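Local coordinates for SH2 domain-containing protein 3C (Homo sapiens, PDB 3T6G), which acts as an adapter in integrin-mediated cell adhesion and migration, its C-terminal Ras-GEF-like domain holding a closed form needed to bind BCAR1 and unable to perform canonical nucleotide exchange, at residues R31-L45 against E272-L286. The protein carries 2 engineered substitutions. Residues are numbered along the deposited sequence; the frame is centred on the assembly and turned at random.
Sequences RPLEVGLLRKVKELL and ELLEVFSTEFQMRLL
Val41 packs with both methyls against residues 272-286. Its CG1 lies 3.8 Å from Val276 CG1. Its CG2 comes to the edge of the Phe281 ring, in plane, 3.5 Å from CZ, with Leu285 CD2 a looser neighbour. Leu37 reaches the same edge with CD1. Leu37 CD2 packs 3.6 Å from Leu285 CD1, and Leu38 touches that methyl. Leu285 gets there because its CG stands anti to the backbone N (chi1 170°).

Val276 is gripped on both branches. CG1 touches Val41 CG1 and Leu45 CD2, while CG2 packs 3.6 Å from Leu44 CD1. With an alanine here both branches go, and Val41, Leu44 and Leu45 would probably lose the methyls they pack on, opening a gap between the helices.

Leu33 N donates to Leu285 O at 3.0 Å in a nearly straight bond (174°), tying the turn before helix 35-46 to helix 279-287. Lys40 NZ and Glu272 OE1, 4.4 Å apart, are too distant for a salt bridge. Leu44 CD2 meets Glu272 OE1 at 3.5 Å, the side chains crossing at about a right angle.

Helix 35-46 lies across the bend between helices 271-276 and 279-287; segment 35-45 runs roughly antiparallel to segment 279-286 (142°). Helix 93-115 adds Met109 against Val41 and Leu285. Helix 50-64 packs on Leu273 and Phe277, and Phe303 of helix 296-314 touches Leu33 and Leu286 in this all-helical Ras-GEF-like domain.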
# COMPACT_ATOMS: atom_id res chain seq x y z
N ARG A 31 -28.22 8.80 5.34
CA ARG A 31 -28.47 8.00 4.14
C ARG A 31 -27.24 8.03 3.25
O ARG A 31 -26.42 8.95 3.36
CB ARG A 31 -29.69 8.53 3.38
CG ARG A 31 -31.02 7.99 3.87
CD ARG A 31 -30.87 6.54 4.34
NE ARG A 31 -31.81 5.61 3.70
CZ ARG A 31 -31.82 4.30 3.90
NH1 ARG A 31 -30.94 3.73 4.72
NH2 ARG A 31 -32.72 3.54 3.28
N PRO A 32 -27.08 7.03 2.37
CA PRO A 32 -25.88 7.11 1.52
C PRO A 32 -26.08 8.12 0.40
O PRO A 32 -27.18 8.22 -0.14
CB PRO A 32 -25.71 5.67 0.98
CG PRO A 32 -27.06 5.03 1.10
CD PRO A 32 -27.91 5.84 2.09
N LEU A 33 -25.04 8.87 0.08
CA LEU A 33 -25.07 9.81 -1.04
C LEU A 33 -26.16 10.89 -0.92
O LEU A 33 -26.77 11.29 -1.91
CB LEU A 33 -25.19 9.05 -2.38
CG LEU A 33 -24.11 7.99 -2.68
CD1 LEU A 33 -24.36 7.30 -4.01
CD2 LEU A 33 -22.69 8.58 -2.66
N GLU A 34 -26.40 11.36 0.30
CA GLU A 34 -27.33 12.46 0.51
C GLU A 34 -26.92 13.67 -0.34
O GLU A 34 -25.76 14.10 -0.31
CB GLU A 34 -27.42 12.82 2.00
CG GLU A 34 -28.60 13.74 2.38
CD GLU A 34 -28.37 15.22 2.03
OE1 GLU A 34 -27.22 15.70 2.19
OE2 GLU A 34 -29.33 15.91 1.61
N VAL A 35 -27.87 14.23 -1.09
CA VAL A 35 -27.54 15.27 -2.06
C VAL A 35 -26.93 16.52 -1.45
O VAL A 35 -25.94 17.05 -1.97
CB VAL A 35 -28.74 15.65 -2.95
CG1 VAL A 35 -29.31 14.39 -3.61
CG2 VAL A 35 -29.80 16.37 -2.14
N GLY A 36 -27.52 17.00 -0.36
CA GLY A 36 -27.01 18.18 0.31
C GLY A 36 -25.54 17.98 0.63
O GLY A 36 -24.71 18.87 0.42
N LEU A 37 -25.22 16.79 1.13
CA LEU A 37 -23.87 16.50 1.61
C LEU A 37 -22.91 16.33 0.45
O LEU A 37 -21.78 16.81 0.49
CB LEU A 37 -23.88 15.26 2.51
CG LEU A 37 -22.54 14.82 3.12
CD1 LEU A 37 -21.84 16.00 3.78
CD2 LEU A 37 -22.73 13.66 4.10
N LEU A 38 -23.34 15.64 -0.59
CA LEU A 38 -22.55 15.62 -1.82
C LEU A 38 -22.27 17.05 -2.28
O LEU A 38 -21.14 17.39 -2.65
CB LEU A 38 -23.28 14.84 -2.92
CG LEU A 38 -23.39 13.36 -2.59
CD1 LEU A 38 -24.43 12.66 -3.45
CD2 LEU A 38 -22.02 12.73 -2.74
N ARG A 39 -23.29 17.91 -2.20
CA ARG A 39 -23.13 19.29 -2.62
C ARG A 39 -22.10 20.01 -1.74
O ARG A 39 -21.20 20.69 -2.26
CB ARG A 39 -24.48 20.00 -2.64
CG ARG A 39 -24.45 21.46 -3.12
CD ARG A 39 -25.81 22.15 -2.91
NE ARG A 39 -26.33 21.93 -1.56
CZ ARG A 39 -25.68 22.26 -0.44
NH1 ARG A 39 -24.49 22.84 -0.48
NH2 ARG A 39 -26.24 22.01 0.75
N LYS A 40 -22.22 19.86 -0.42
CA LYS A 40 -21.27 20.48 0.51
C LYS A 40 -19.85 20.00 0.22
O LYS A 40 -18.91 20.79 0.12
CB LYS A 40 -21.64 20.16 1.96
CG LYS A 40 -21.55 21.35 2.91
CD LYS A 40 -20.24 22.12 2.75
CE LYS A 40 -20.31 23.50 3.38
NZ LYS A 40 -19.35 24.46 2.74
N VAL A 41 -19.69 18.68 0.09
CA VAL A 41 -18.39 18.12 -0.23
C VAL A 41 -17.84 18.72 -1.54
O VAL A 41 -16.68 19.13 -1.60
CB VAL A 41 -18.43 16.56 -0.27
CG1 VAL A 41 -17.08 15.96 -0.67
CG2 VAL A 41 -18.87 16.04 1.08
N LYS A 42 -18.67 18.78 -2.59
CA LYS A 42 -18.22 19.40 -3.84
C LYS A 42 -17.86 20.87 -3.60
O LYS A 42 -16.81 21.35 -4.05
CB LYS A 42 -19.30 19.31 -4.92
CG LYS A 42 -18.95 20.05 -6.21
CD LYS A 42 -20.10 20.00 -7.21
CE LYS A 42 -20.53 18.55 -7.46
NZ LYS A 42 -19.44 17.73 -8.06
N GLU A 43 -18.73 21.57 -2.90
CA GLU A 43 -18.42 22.93 -2.50
C GLU A 43 -17.07 22.97 -1.79
O GLU A 43 -16.20 23.74 -2.18
CB GLU A 43 -19.53 23.53 -1.65
CG GLU A 43 -20.68 24.08 -2.50
CD GLU A 43 -21.96 24.36 -1.72
OE1 GLU A 43 -21.91 24.47 -0.47
OE2 GLU A 43 -23.03 24.47 -2.37
N LEU A 44 -16.87 22.13 -0.77
CA LEU A 44 -15.63 22.18 0.01
C LEU A 44 -14.39 21.94 -0.84
O LEU A 44 -13.40 22.63 -0.69
CB LEU A 44 -15.66 21.21 1.19
CG LEU A 44 -16.67 21.62 2.27
CD1 LEU A 44 -17.01 20.44 3.15
CD2 LEU A 44 -16.17 22.82 3.08
N LEU A 45 -14.47 20.97 -1.75
CA LEU A 45 -13.36 20.67 -2.65
C LEU A 45 -13.13 21.85 -3.59
O LEU A 45 -11.99 22.27 -3.80
CB LEU A 45 -13.61 19.37 -3.42
CG LEU A 45 -13.73 18.08 -2.59
CD1 LEU A 45 -14.30 16.88 -3.38
CD2 LEU A 45 -12.36 17.75 -2.00
N GLU A 272 -13.01 21.34 8.05
CA GLU A 272 -14.01 20.68 7.20
C GLU A 272 -13.35 19.91 6.08
O GLU A 272 -13.81 18.84 5.67
CB GLU A 272 -14.98 21.69 6.61
CG GLU A 272 -15.61 22.63 7.62
CD GLU A 272 -16.81 23.37 7.05
OE1 GLU A 272 -16.60 24.26 6.19
OE2 GLU A 272 -17.95 23.04 7.45
N LEU A 273 -12.26 20.47 5.59
CA LEU A 273 -11.51 19.86 4.52
C LEU A 273 -10.88 18.58 5.03
O LEU A 273 -10.93 17.56 4.34
CB LEU A 273 -10.44 20.82 4.03
CG LEU A 273 -10.52 21.29 2.58
CD1 LEU A 273 -9.20 21.92 2.22
CD2 LEU A 273 -10.79 20.11 1.67
N LEU A 274 -10.31 18.62 6.24
CA LEU A 274 -9.76 17.39 6.85
C LEU A 274 -10.88 16.37 6.96
O LEU A 274 -10.70 15.21 6.57
CB LEU A 274 -9.11 17.62 8.21
CG LEU A 274 -7.81 18.43 8.19
CD1 LEU A 274 -7.17 18.56 9.55
CD2 LEU A 274 -6.84 17.80 7.25
N GLU A 275 -12.05 16.79 7.44
CA GLU A 275 -13.14 15.80 7.51
C GLU A 275 -13.35 15.09 6.16
O GLU A 275 -13.47 13.84 6.13
CB GLU A 275 -14.43 16.44 7.96
CG GLU A 275 -15.52 15.44 8.25
CD GLU A 275 -16.51 15.97 9.27
OE1 GLU A 275 -16.19 16.99 9.94
OE2 GLU A 275 -17.62 15.39 9.41
N VAL A 276 -13.36 15.87 5.07
CA VAL A 276 -13.69 15.38 3.72
C VAL A 276 -12.72 14.29 3.29
O VAL A 276 -13.09 13.32 2.63
CB VAL A 276 -13.68 16.55 2.69
CG1 VAL A 276 -13.78 16.02 1.30
CG2 VAL A 276 -14.84 17.54 2.97
N PHE A 277 -11.47 14.44 3.70
CA PHE A 277 -10.39 13.53 3.34
C PHE A 277 -10.17 12.46 4.41
O PHE A 277 -9.09 11.84 4.46
CB PHE A 277 -9.11 14.34 3.13
CG PHE A 277 -9.08 15.06 1.84
CD1 PHE A 277 -9.32 14.38 0.64
CD2 PHE A 277 -8.85 16.43 1.79
CE1 PHE A 277 -9.31 15.05 -0.57
CE2 PHE A 277 -8.84 17.11 0.58
CZ PHE A 277 -9.07 16.42 -0.60
N SER A 278 -11.17 12.26 5.25
CA SER A 278 -11.09 11.22 6.26
C SER A 278 -11.91 10.01 5.80
O SER A 278 -13.05 10.18 5.32
CB SER A 278 -11.57 11.74 7.62
OG SER A 278 -12.78 11.12 8.01
N THR A 279 -11.32 8.81 5.93
CA THR A 279 -11.91 7.56 5.42
C THR A 279 -13.23 7.21 6.09
O THR A 279 -14.19 6.78 5.43
CB THR A 279 -10.96 6.36 5.58
OG1 THR A 279 -9.75 6.61 4.87
CG2 THR A 279 -11.63 5.11 5.04
N GLU A 280 -13.28 7.38 7.41
CA GLU A 280 -14.53 7.26 8.15
C GLU A 280 -15.61 8.19 7.59
O GLU A 280 -16.75 7.78 7.39
CB GLU A 280 -14.31 7.56 9.63
CG GLU A 280 -13.08 6.87 10.23
CD GLU A 280 -13.25 6.55 11.72
OE1 GLU A 280 -12.23 6.41 12.44
OE2 GLU A 280 -14.40 6.40 12.17
N PHE A 281 -15.25 9.44 7.34
CA PHE A 281 -16.21 10.37 6.74
C PHE A 281 -16.66 9.82 5.38
O PHE A 281 -17.87 9.77 5.07
CB PHE A 281 -15.61 11.78 6.59
CG PHE A 281 -16.39 12.66 5.65
CD1 PHE A 281 -17.52 13.35 6.09
CD2 PHE A 281 -16.00 12.81 4.32
CE1 PHE A 281 -18.25 14.17 5.22
CE2 PHE A 281 -16.72 13.63 3.44
CZ PHE A 281 -17.85 14.31 3.89
N GLN A 282 -15.70 9.37 4.58
CA GLN A 282 -16.03 8.82 3.27
C GLN A 282 -16.92 7.59 3.33
O GLN A 282 -17.95 7.53 2.66
CB GLN A 282 -14.77 8.60 2.46
CG GLN A 282 -14.06 9.93 2.24
CD GLN A 282 -12.74 9.80 1.53
OE1 GLN A 282 -12.31 8.70 1.23
NE2 GLN A 282 -12.08 10.92 1.28
N MET A 283 -16.56 6.61 4.15
CA MET A 283 -17.37 5.42 4.26
C MET A 283 -18.83 5.77 4.56
O MET A 283 -19.74 5.30 3.89
CB MET A 283 -16.79 4.45 5.29
CG MET A 283 -15.41 3.97 4.89
SD MET A 283 -14.60 3.01 6.17
CE MET A 283 -15.56 1.48 6.07
N ARG A 284 -19.04 6.63 5.55
CA ARG A 284 -20.38 7.08 5.92
C ARG A 284 -21.08 7.86 4.80
O ARG A 284 -22.27 7.64 4.52
CB ARG A 284 -20.31 7.94 7.17
CG ARG A 284 -20.22 7.14 8.45
CD ARG A 284 -21.60 6.62 8.78
NE ARG A 284 -21.74 6.47 10.22
CZ ARG A 284 -22.47 7.26 11.00
NH1 ARG A 284 -23.15 8.27 10.48
NH2 ARG A 284 -22.52 7.01 12.30
N LEU A 285 -20.35 8.77 4.18
CA LEU A 285 -20.87 9.51 3.03
C LEU A 285 -21.34 8.55 1.96
O LEU A 285 -22.47 8.59 1.52
CB LEU A 285 -19.78 10.39 2.44
CG LEU A 285 -20.09 11.03 1.09
CD1 LEU A 285 -21.25 11.98 1.25
CD2 LEU A 285 -18.86 11.76 0.59
N LEU A 286 -20.43 7.69 1.52
CA LEU A 286 -20.68 6.80 0.40
C LEU A 286 -21.74 5.73 0.72
O LEU A 286 -22.68 5.52 -0.04
CB LEU A 286 -19.36 6.16 -0.02
CG LEU A 286 -18.41 7.23 -0.58
CD1 LEU A 286 -17.00 6.71 -0.76
CD2 LEU A 286 -18.94 7.78 -1.90